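Local coordinates for hypothetical protein TM1553 (Thermotoga maritima, PDB 1VRM) that probably transfers the FMN part of FAD onto target proteins, as other members of the ApbE family do, at residues V68-D73 / V158-L162; A229-D235 / W263-A269. All blocks are in the same frame, centred on the assembly; numbering follows the deposited sequence.

Interaction 1. Residues V68-D73 / V158-L162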
loop_
_atom_site.group_PDB
_atom_site.type_symbol
_atom_site.label_atom_id
_atom_site.label_comp_id
_atom_site.label_asym_id
_atom_site.label_seq_id
_atom_site.Cartn_x
_atom_site.Cartn_y
_atom_site.Cartn_z
ATOM N N VAL A 68 3.677 11.439 11.146
ATOM C CA VAL A 68 2.480 11.758 10.378
ATOM C C VAL A 68 1.459 12.445 11.293
ATOM O O VAL A 68 0.896 13.467 10.911
ATOM C CB VAL A 68 1.859 10.502 9.708
ATOM C CG1 VAL A 68 0.405 10.731 9.230
ATOM C CG2 VAL A 68 2.782 10.064 8.606
ATOM N N LYS A 69 1.193 11.866 12.469
ATOM C CA LYS A 69 0.260 12.465 13.416
ATOM C C LYS A 69 0.794 13.836 13.805
ATOM O O LYS A 69 0.003 14.808 13.882
ATOM C CB LYS A 69 0.045 11.601 14.630
ATOM C CG LYS A 69 -0.983 12.144 15.596
ATOM C CD LYS A 69 -1.422 11.075 16.547
ATOM C CE LYS A 69 -2.057 11.680 17.773
ATOM N NZ LYS A 69 -3.216 12.482 17.397
ATOM N N LYS A 70 2.097 13.958 14.023
ATOM C CA LYS A 70 2.679 15.281 14.362
ATOM C C LYS A 70 2.368 16.311 13.292
ATOM O O LYS A 70 1.882 17.391 13.595
ATOM C CB LYS A 70 4.192 15.204 14.555
ATOM C CG LYS A 70 4.873 16.527 14.891
ATOM C CD LYS A 70 6.367 16.272 14.971
ATOM C CE LYS A 70 7.171 17.513 14.995
ATOM N NZ LYS A 70 8.568 17.124 15.396
ATOM N N ILE A 71 2.569 15.972 12.023
ATOM C CA ILE A 71 2.254 16.904 10.962
ATOM C C ILE A 71 0.738 17.193 10.944
ATOM O O ILE A 71 0.291 18.372 10.945
ATOM C CB ILE A 71 2.664 16.362 9.567
ATOM C CG1 ILE A 71 4.197 16.258 9.451
ATOM C CG2 ILE A 71 2.074 17.271 8.459
ATOM C CD1 ILE A 71 4.674 15.304 8.373
ATOM N N ASN A 72 -0.077 16.143 11.010
ATOM C CA ASN A 72 -1.560 16.285 10.971
ATOM C C ASN A 72 -2.128 17.135 12.087
ATOM O O ASN A 72 -3.185 17.782 11.926
ATOM C CB ASN A 72 -2.240 14.943 10.922
ATOM C CG ASN A 72 -2.021 14.226 9.584
ATOM O OD1 ASN A 72 -1.653 14.858 8.576
ATOM N ND2 ASN A 72 -2.321 12.925 9.566
ATOM N N ASP A 73 -1.464 17.047 13.238
ATOM C CA ASP A 73 -1.892 17.762 14.429
ATOM C C ASP A 73 -1.290 19.183 14.506
ATOM O O ASP A 73 -1.542 19.895 15.480
ATOM C CB ASP A 73 -1.519 16.964 15.675
ATOM C CG ASP A 73 -2.420 15.735 15.900
ATOM O OD1 ASP A 73 -3.479 15.628 15.223
ATOM O OD2 ASP A 73 -2.053 14.950 16.792
ATOM N N VAL A 158 -5.803 19.694 5.397
ATOM C CA VAL A 158 -5.623 18.305 4.941
ATOM C C VAL A 158 -4.861 17.500 5.998
ATOM O O VAL A 158 -4.083 18.050 6.792
ATOM C CB VAL A 158 -4.965 18.131 3.577
ATOM C CG1 VAL A 158 -5.688 18.843 2.475
ATOM C CG2 VAL A 158 -3.537 18.517 3.624
ATOM N N LYS A 159 -5.087 16.197 5.975
ATOM C CA LYS A 159 -4.355 15.272 6.783
ATOM C C LYS A 159 -3.805 14.155 5.885
ATOM O O LYS A 159 -4.487 13.648 4.998
ATOM C CB LYS A 159 -5.202 14.671 7.874
ATOM C CG LYS A 159 -5.620 15.719 8.951
ATOM C CD LYS A 159 -6.253 15.037 10.120
ATOM C CE LYS A 159 -6.381 15.903 11.383
ATOM N NZ LYS A 159 -6.939 15.161 12.607
ATOM N N ILE A 160 -2.569 13.784 6.152
ATOM C CA ILE A 160 -1.827 12.760 5.384
ATOM C C ILE A 160 -2.143 11.403 5.992
ATOM O O ILE A 160 -2.135 11.234 7.218
ATOM C CB ILE A 160 -0.317 13.037 5.496
ATOM C CG1 ILE A 160 0.025 14.374 4.789
ATOM C CG2 ILE A 160 0.476 11.868 5.020
ATOM C CD1 ILE A 160 1.398 14.924 5.081
ATOM N N ASP A 161 -2.402 10.419 5.152
ATOM C CA ASP A 161 -2.501 9.024 5.581
ATOM C C ASP A 161 -1.674 8.216 4.570
ATOM O O ASP A 161 -1.908 8.321 3.363
ATOM C CB ASP A 161 -3.926 8.464 5.604
ATOM C CG ASP A 161 -3.924 6.986 6.094
ATOM O OD1 ASP A 161 -3.945 6.732 7.327
ATOM O OD2 ASP A 161 -3.822 6.078 5.246
ATOM N N LEU A 162 -0.710 7.448 5.085
ATOM C CA LEU A 162 0.253 6.706 4.239
ATOM C C LEU A 162 -0.102 5.217 4.120
ATOM O O LEU A 162 0.721 4.423 3.641
ATOM C CB LEU A 162 1.693 6.880 4.769
ATOM C CG LEU A 162 2.241 8.309 4.715
ATOM C CD1 LEU A 162 3.669 8.473 5.144
ATOM C CD2 LEU A 162 2.109 8.893 3.291
HETATM O O HOH W 1 -4.264 19.105 9.380
HETATM O O HOH W 2 -4.647 13.636 13.660
#
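The short helix 67-72 lies against a segment, 158-162, that is extended from Val158 to Asp161 without being a regular strand. The main bump is the side chain of Asn72; Asn72 CA and Lys159 CA are 5.1 Å apart. Its amide plugs into the backbone at Ile160 and binds both polar groups of that one residue. Ile160 N donates to Asn72 OD1 at 2.8 Å, and Asn72 ND2 donates to Ile160 O at 2.9 Å. Val68, one turn earlier, fills the hollow beside the amide. Its CG1 rests 3.3 Å from Ile160 O and 4.4 Å from Ile160 CG2, while Val68 CG2 meets Leu162 CD1 at 3.9 Å. Ile71 CG2 comes within 4.2 Å of Ile160 CD1, and both isoleucines also touch Val154 of strand 151-154. Leu162 packs further on helix 83-98. Water fills the gaps near the end of the helix. One water donates to Asn72 O and Val158 O. Another donates to Asp73 OD1 and accepts from Lys159 NZ, which forms its salt bridge with Glu112. Asp73 OD2 instead pairs with Lys69 NZ at 2.8 Å, across the end of the helix. By bonding both N and O of Ile160, the Asn72 amide imitates the pairing of a neighbouring strand. The two bonds fix which end of the amide is oxygen, and the apolar side chains beside them keep the pairing largely buried.

Interaction 2. Residues A229-D235 / W263-A269; sequences AVATSGD and WSVTIIA
Two threonine hydroxyls meet across a non-hydrogen-bonded pair: Thr232 OG1 and Thr266 OG1 are 2.8 Å apart and hydrogen-bonded, with both chi1 angles near m. Around them, strands 229-234 and 264-269 run antiparallel, at 165° with axes 4.6 Å apart, in extended beta conformation. Ala229-Ala269, Ala231-Ile267 and Ser233-Val265 are the hydrogen-bonded pairs, with CA atoms 5.4 Å apart. Each has two N-H...O hydrogen bonds. The shortest is Ile267 N to Ala231 O, 2.8 Å. The longest is Ala269 N to Ala229 O, 3.0 Å. Alternating with them, the non-hydrogen-bonded pairs Val230-Ile268, Thr232-Thr266 and Gly234-Ser264 approach to 4.4, 4.2 and 4.1 Å between CA atoms. These are central strands of the antiparallel sheet of this ApbE-family protein, flanked by strands 194-197 and 303-308. Ala229, Ala231, Ser233 and Ile267 share the face that packs on helix 272-296. Ser233 OG hydrogen-bonds Ser279 OG there and also an unidentified ligand. On the other face, Val230 CG2 lies 3.4 Å from Thr266 CG2. Past the strand, Asp235 N donates to Trp263 O at 3.0 Å. Trp263 and Ser264 form a classic bulge opposite Val307. Asp235 OD2 (chi1 p) lies 3.4 Å from Trp263 CD1; Arg215 pairs with that carboxylate and makes a cation-pi contact with the Trp263 ring.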
loop_
_atom_site.group_PDB
_atom_site.type_symbol
_atom_site.label_atom_id
_atom_site.label_comp_id
_atom_site.label_asym_id
_atom_site.label_seq_id
_atom_site.Cartn_x
_atom_site.Cartn_y
_atom_site.Cartn_z
ATOM N N ALA A 229 8.167 -7.511 -6.867
ATOM C CA ALA A 229 7.145 -7.454 -5.875
ATOM C C ALA A 229 5.765 -7.589 -6.491
ATOM O O ALA A 229 5.567 -7.380 -7.678
ATOM C CB ALA A 229 7.231 -6.055 -5.126
ATOM N N VAL A 230 4.807 -7.959 -5.643
ATOM C CA VAL A 230 3.416 -8.006 -6.049
ATOM C C VAL A 230 2.595 -7.391 -4.911
ATOM O O VAL A 230 2.890 -7.605 -3.733
ATOM C CB VAL A 230 2.947 -9.416 -6.441
ATOM C CG1 VAL A 230 3.082 -10.450 -5.333
ATOM C CG2 VAL A 230 1.500 -9.355 -6.939
ATOM N N ALA A 231 1.576 -6.626 -5.261
ATOM C CA ALA A 231 0.701 -6.004 -4.250
ATOM C C ALA A 231 -0.737 -6.085 -4.772
ATOM O O ALA A 231 -0.974 -5.870 -5.966
ATOM C CB ALA A 231 1.107 -4.556 -3.997
ATOM N N THR A 232 -1.697 -6.256 -3.867
ATOM C CA THR A 232 -3.086 -6.324 -4.204
ATOM C C THR A 232 -3.864 -5.307 -3.358
ATOM O O THR A 232 -3.636 -5.195 -2.132
ATOM C CB THR A 232 -3.607 -7.771 -4.025
ATOM O OG1 THR A 232 -2.949 -8.632 -4.967
ATOM C CG2 THR A 232 -5.123 -7.834 -4.250
ATOM N N SER A 233 -4.753 -4.544 -4.003
ATOM C CA SER A 233 -5.741 -3.730 -3.280
ATOM C C SER A 233 -7.085 -4.373 -3.558
ATOM O O SER A 233 -7.414 -4.687 -4.676
ATOM C CB SER A 233 -5.779 -2.291 -3.763
ATOM O OG SER A 233 -4.610 -1.615 -3.378
ATOM N N GLY A 234 -7.911 -4.470 -2.531
ATOM C CA GLY A 234 -9.197 -5.132 -2.691
ATOM C C GLY A 234 -10.240 -4.508 -1.788
ATOM O O GLY A 234 -9.929 -3.834 -0.802
ATOM N N ASP A 235 -11.485 -4.813 -2.110
ATOM C CA ASP A 235 -12.611 -4.348 -1.298
ATOM C C ASP A 235 -12.905 -5.238 -0.112
ATOM O O ASP A 235 -13.907 -5.058 0.565
ATOM C CB ASP A 235 -13.839 -4.133 -2.161
ATOM C CG ASP A 235 -14.535 -5.413 -2.542
ATOM O OD1 ASP A 235 -14.013 -6.499 -2.315
ATOM O OD2 ASP A 235 -15.659 -5.315 -3.069
ATOM N N TRP A 263 -13.392 -5.397 -7.561
ATOM C CA TRP A 263 -13.182 -6.216 -6.399
ATOM C C TRP A 263 -11.711 -6.260 -5.964
ATOM O O TRP A 263 -11.384 -6.189 -4.760
ATOM C CB TRP A 263 -13.733 -7.620 -6.586
ATOM C CG TRP A 263 -15.250 -7.694 -6.548
ATOM C CD1 TRP A 263 -16.126 -6.739 -6.119
ATOM C CD2 TRP A 263 -16.056 -8.841 -6.894
ATOM N NE1 TRP A 263 -17.429 -7.212 -6.213
ATOM C CE2 TRP A 263 -17.402 -8.501 -6.665
ATOM C CE3 TRP A 263 -15.754 -10.112 -7.342
ATOM C CZ2 TRP A 263 -18.448 -9.404 -6.905
ATOM C CZ3 TRP A 263 -16.811 -11.009 -7.577
ATOM C CH2 TRP A 263 -18.113 -10.641 -7.365
ATOM N N SER A 264 -10.811 -6.385 -6.934
ATOM C CA SER A 264 -9.373 -6.309 -6.611
ATOM C C SER A 264 -8.505 -5.927 -7.777
ATOM O O SER A 264 -8.896 -6.071 -8.942
ATOM C CB SER A 264 -8.868 -7.601 -6.010
ATOM O OG SER A 264 -8.899 -8.646 -6.946
ATOM N N VAL A 265 -7.339 -5.378 -7.461
ATOM C CA VAL A 265 -6.332 -5.098 -8.483
ATOM C C VAL A 265 -5.000 -5.578 -7.907
ATOM O O VAL A 265 -4.670 -5.230 -6.773
ATOM C CB VAL A 265 -6.200 -3.595 -8.778
ATOM C CG1 VAL A 265 -4.979 -3.314 -9.672
ATOM C CG2 VAL A 265 -7.489 -3.003 -9.384
ATOM N N THR A 266 -4.280 -6.368 -8.697
ATOM C CA THR A 266 -2.997 -6.965 -8.330
ATOM C C THR A 266 -1.957 -6.437 -9.303
ATOM O O THR A 266 -2.186 -6.465 -10.528
ATOM C CB THR A 266 -3.030 -8.526 -8.456
ATOM O OG1 THR A 266 -4.041 -9.083 -7.557
ATOM C CG2 THR A 266 -1.691 -9.089 -8.176
ATOM N N ILE A 267 -0.872 -5.906 -8.756
ATOM C CA ILE A 267 0.190 -5.312 -9.548
ATOM C C ILE A 267 1.504 -5.998 -9.251
ATOM O O ILE A 267 1.890 -6.128 -8.105
ATOM C CB ILE A 267 0.400 -3.846 -9.140
ATOM C CG1 ILE A 267 -0.878 -3.033 -9.315
ATOM C CG2 ILE A 267 1.550 -3.186 -9.813
ATOM C CD1 ILE A 267 -1.324 -2.916 -10.637
ATOM N N ILE A 268 2.159 -6.418 -10.326
ATOM C CA ILE A 268 3.554 -6.851 -10.283
ATOM C C ILE A 268 4.425 -5.684 -10.719
ATOM O O ILE A 268 4.188 -5.061 -11.755
ATOM C CB ILE A 268 3.793 -8.026 -11.233
ATOM C CG1 ILE A 268 2.917 -9.223 -10.854
ATOM C CG2 ILE A 268 5.301 -8.324 -11.288
ATOM C CD1 ILE A 268 2.877 -10.303 -11.927
ATOM N N ALA A 269 5.437 -5.373 -9.911
ATOM C CA ALA A 269 6.336 -4.265 -10.197
ATOM C C ALA A 269 7.758 -4.557 -9.690
ATOM O O ALA A 269 7.999 -5.568 -9.018
ATOM C CB ALA A 269 5.845 -2.953 -9.632
#

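From the N terminus, the chain passes strands 19-25 and 28-35 and helix 41-58 before helix 67-72. The 84 residues between the segments of interaction 1 include helices 83-98, 108-114 and 128-135. Interaction 1 closes that loop at 158-162, just before helix 166-181. The chain then returns to the sheet through strands 186-191 and 194-197. Interaction 2 opens at 229 and closes a shorter loop of 27 residues, which contains strands but no helix. The two loops neither cross nor overlap: they follow in series. The centres of interactions 1 and 2 are about 25 Å apart. Interaction 1 ties helix 67-72 to the loop before helix 166-181, away from the eight-stranded sheet, while interaction 2 joins neighbouring strands inside it.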